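Local atomic coordinates of periplasmic cell division protein (SufI) (Aquifex aeolicus, PDB entry 6SYY), a protein that binds four copper ions and probably oxidises its substrates as a laccase-like multicopper oxidase. Residues Pro52-Phe57 / Leu194-Ile199. Residues are numbered along the deposited sequence; the frame is centred on the assembly and turned at random.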
loop_
_atom_site.group_PDB
_atom_site.type_symbol
_atom_site.label_atom_id
_atom_site.label_comp_id
_atom_site.label_asym_id
_atom_site.label_seq_id
_atom_site.Cartn_x
_atom_site.Cartn_y
_atom_site.Cartn_z
ATOM N N PRO A 52 -12.169 -10.754 0.054
ATOM C CA PRO A 52 -11.263 -11.682 -0.630
ATOM C C PRO A 52 -11.066 -12.954 0.177
ATOM O O PRO A 52 -11.228 -12.973 1.400
ATOM C CB PRO A 52 -9.955 -10.888 -0.745
ATOM C CG PRO A 52 -10.347 -9.457 -0.563
ATOM C CD PRO A 52 -11.517 -9.476 0.371
ATOM N N GLY A 53 -10.734 -14.030 -0.526
ATOM C CA GLY A 53 -10.293 -15.231 0.145
ATOM C C GLY A 53 -8.973 -14.999 0.852
ATOM O O GLY A 53 -8.284 -14.000 0.650
ATOM N N TYR A 54 -8.621 -15.931 1.728
ATOM C CA TYR A 54 -7.362 -15.834 2.444
ATOM C C TYR A 54 -6.546 -17.099 2.230
ATOM O O TYR A 54 -7.080 -18.172 1.934
ATOM C CB TYR A 54 -7.579 -15.583 3.941
ATOM C CG TYR A 54 -8.219 -16.723 4.695
ATOM C CD1 TYR A 54 -9.600 -16.880 4.715
ATOM C CD2 TYR A 54 -7.446 -17.630 5.409
ATOM C CE1 TYR A 54 -10.190 -17.914 5.412
ATOM C CE2 TYR A 54 -8.024 -18.666 6.106
ATOM C CZ TYR A 54 -9.397 -18.804 6.106
ATOM O OH TYR A 54 -9.977 -19.836 6.803
ATOM N N PHE A 55 -5.234 -16.955 2.374
ATOM C CA PHE A 55 -4.320 -18.074 2.201
ATOM C C PHE A 55 -3.296 -18.029 3.319
ATOM O O PHE A 55 -2.594 -17.027 3.482
ATOM C CB PHE A 55 -3.637 -18.029 0.832
ATOM C CG PHE A 55 -2.659 -19.138 0.614
ATOM C CD1 PHE A 55 -3.097 -20.439 0.456
ATOM C CD2 PHE A 55 -1.300 -18.882 0.569
ATOM C CE1 PHE A 55 -2.200 -21.467 0.257
ATOM C CE2 PHE A 55 -0.398 -19.904 0.371
ATOM C CZ PHE A 55 -0.848 -21.198 0.215
ATOM N N LEU A 56 -3.228 -19.104 4.094
ATOM C CA LEU A 56 -2.242 -19.225 5.162
ATOM C C LEU A 56 -0.933 -19.685 4.534
ATOM O O LEU A 56 -0.747 -20.870 4.244
ATOM C CB LEU A 56 -2.738 -20.194 6.227
ATOM C CG LEU A 56 -4.177 -19.926 6.672
ATOM C CD1 LEU A 56 -4.631 -20.958 7.681
ATOM C CD2 LEU A 56 -4.313 -18.527 7.244
ATOM N N PHE A 57 -0.030 -18.746 4.303
ATOM C CA PHE A 57 1.227 -19.057 3.636
ATOM C C PHE A 57 2.068 -19.962 4.529
ATOM O O PHE A 57 2.433 -19.553 5.639
ATOM C CB PHE A 57 1.970 -17.769 3.314
ATOM C CG PHE A 57 2.721 -17.804 2.018
ATOM C CD1 PHE A 57 2.158 -17.282 0.864
ATOM C CD2 PHE A 57 3.996 -18.346 1.951
ATOM C CE1 PHE A 57 2.853 -17.305 -0.339
ATOM C CE2 PHE A 57 4.695 -18.377 0.753
ATOM C CZ PHE A 57 4.123 -17.852 -0.392
ATOM N N LEU A 194 -11.424 -9.969 17.222
ATOM C CA LEU A 194 -11.314 -9.778 15.784
ATOM C C LEU A 194 -11.253 -11.120 15.064
ATOM O O LEU A 194 -10.731 -12.109 15.581
ATOM C CB LEU A 194 -10.075 -8.949 15.441
ATOM C CG LEU A 194 -10.011 -7.540 16.040
ATOM C CD1 LEU A 194 -8.738 -6.808 15.593
ATOM C CD2 LEU A 194 -11.262 -6.735 15.693
ATOM N N GLU A 195 -11.816 -11.145 13.858
ATOM C CA GLU A 195 -11.775 -12.317 12.996
ATOM C C GLU A 195 -11.845 -11.842 11.555
ATOM O O GLU A 195 -12.722 -11.041 11.212
ATOM C CB GLU A 195 -12.930 -13.280 13.300
ATOM C CG GLU A 195 -12.997 -14.467 12.352
ATOM C CD GLU A 195 -14.081 -15.461 12.727
ATOM O OE1 GLU A 195 -14.677 -15.318 13.819
ATOM O OE2 GLU A 195 -14.330 -16.388 11.924
ATOM N N TYR A 196 -10.915 -12.317 10.728
ATOM C CA TYR A 196 -10.895 -11.921 9.327
ATOM C C TYR A 196 -12.232 -12.231 8.666
ATOM O O TYR A 196 -12.818 -13.294 8.880
ATOM C CB TYR A 196 -9.764 -12.630 8.574
ATOM C CG TYR A 196 -9.829 -12.362 7.090
ATOM C CD1 TYR A 196 -9.346 -11.174 6.564
ATOM C CD2 TYR A 196 -10.407 -13.281 6.221
ATOM C CE1 TYR A 196 -9.424 -10.909 5.214
ATOM C CE2 TYR A 196 -10.492 -13.023 4.867
ATOM C CZ TYR A 196 -9.996 -11.836 4.370
ATOM O OH TYR A 196 -10.070 -11.568 3.024
ATOM N N GLY A 197 -12.720 -11.288 7.864
ATOM C CA GLY A 197 -13.994 -11.436 7.194
ATOM C C GLY A 197 -15.219 -11.221 8.058
ATOM O O GLY A 197 -16.327 -11.126 7.514
ATOM N N VAL A 198 -15.070 -11.138 9.378
ATOM C CA VAL A 198 -16.206 -10.881 10.254
ATOM C C VAL A 198 -16.184 -9.416 10.678
ATOM O O VAL A 198 -17.006 -8.614 10.218
ATOM C CB VAL A 198 -16.200 -11.822 11.473
ATOM C CG1 VAL A 198 -17.403 -11.545 12.369
ATOM C CG2 VAL A 198 -16.195 -13.261 11.017
ATOM N N ILE A 199 -15.248 -9.054 11.554
ATOM C CA ILE A 199 -15.057 -7.664 11.954
ATOM C C ILE A 199 -13.654 -7.156 11.659
ATOM O O ILE A 199 -13.334 -6.019 12.020
ATOM C CB ILE A 199 -15.403 -7.444 13.442
ATOM C CG1 ILE A 199 -14.473 -8.257 14.344
ATOM C CG2 ILE A 199 -16.874 -7.797 13.711
ATOM C CD1 ILE A 199 -14.698 -8.010 15.827
#
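Y196 reaches out of its loop and donates a hydrogen bond from its hydroxyl to the backbone carbonyl of P52, and this is the close part of the contact. Y196 OH lies 2.4 Å from P52 O, shorter than such bonds usually are, so the exact length is doubtful. P52 O sits at the edge of the phenol ring, in its plane, 3.4 Å from Y196 CZ. The proline ring flanks the same hydroxyl, P52 CD lying 3.7 Å from Y196 OH. With CG anti to the backbone N (chi1 173°), the Y196 ring is carried out from its backbone far enough for OH to meet P52 O.

The Y54 side is looser and faces solvent. Here Y54 CD1 comes no nearer than 4.0 Å to Y196 CE2, and the two rings, centroids 5.8 Å apart, meet obliquely, their planes at 66°. A phenylalanine in place of Y196 would probably keep much of this ring contact but leave the P52 carbonyl without its hydroxyl donor.

This is surface packing away from the copper sites, consistent with an interface between the first and second cupredoxin domains of a multicopper oxidase. It ties the loop leading into edge strand 54-56, and Y54 at its start, to the connection between helix 183-192 and strand 200-208; V94, on the neighbouring parallel strand 94-98, and I51 also touch Y196, while F96 lies against Y54.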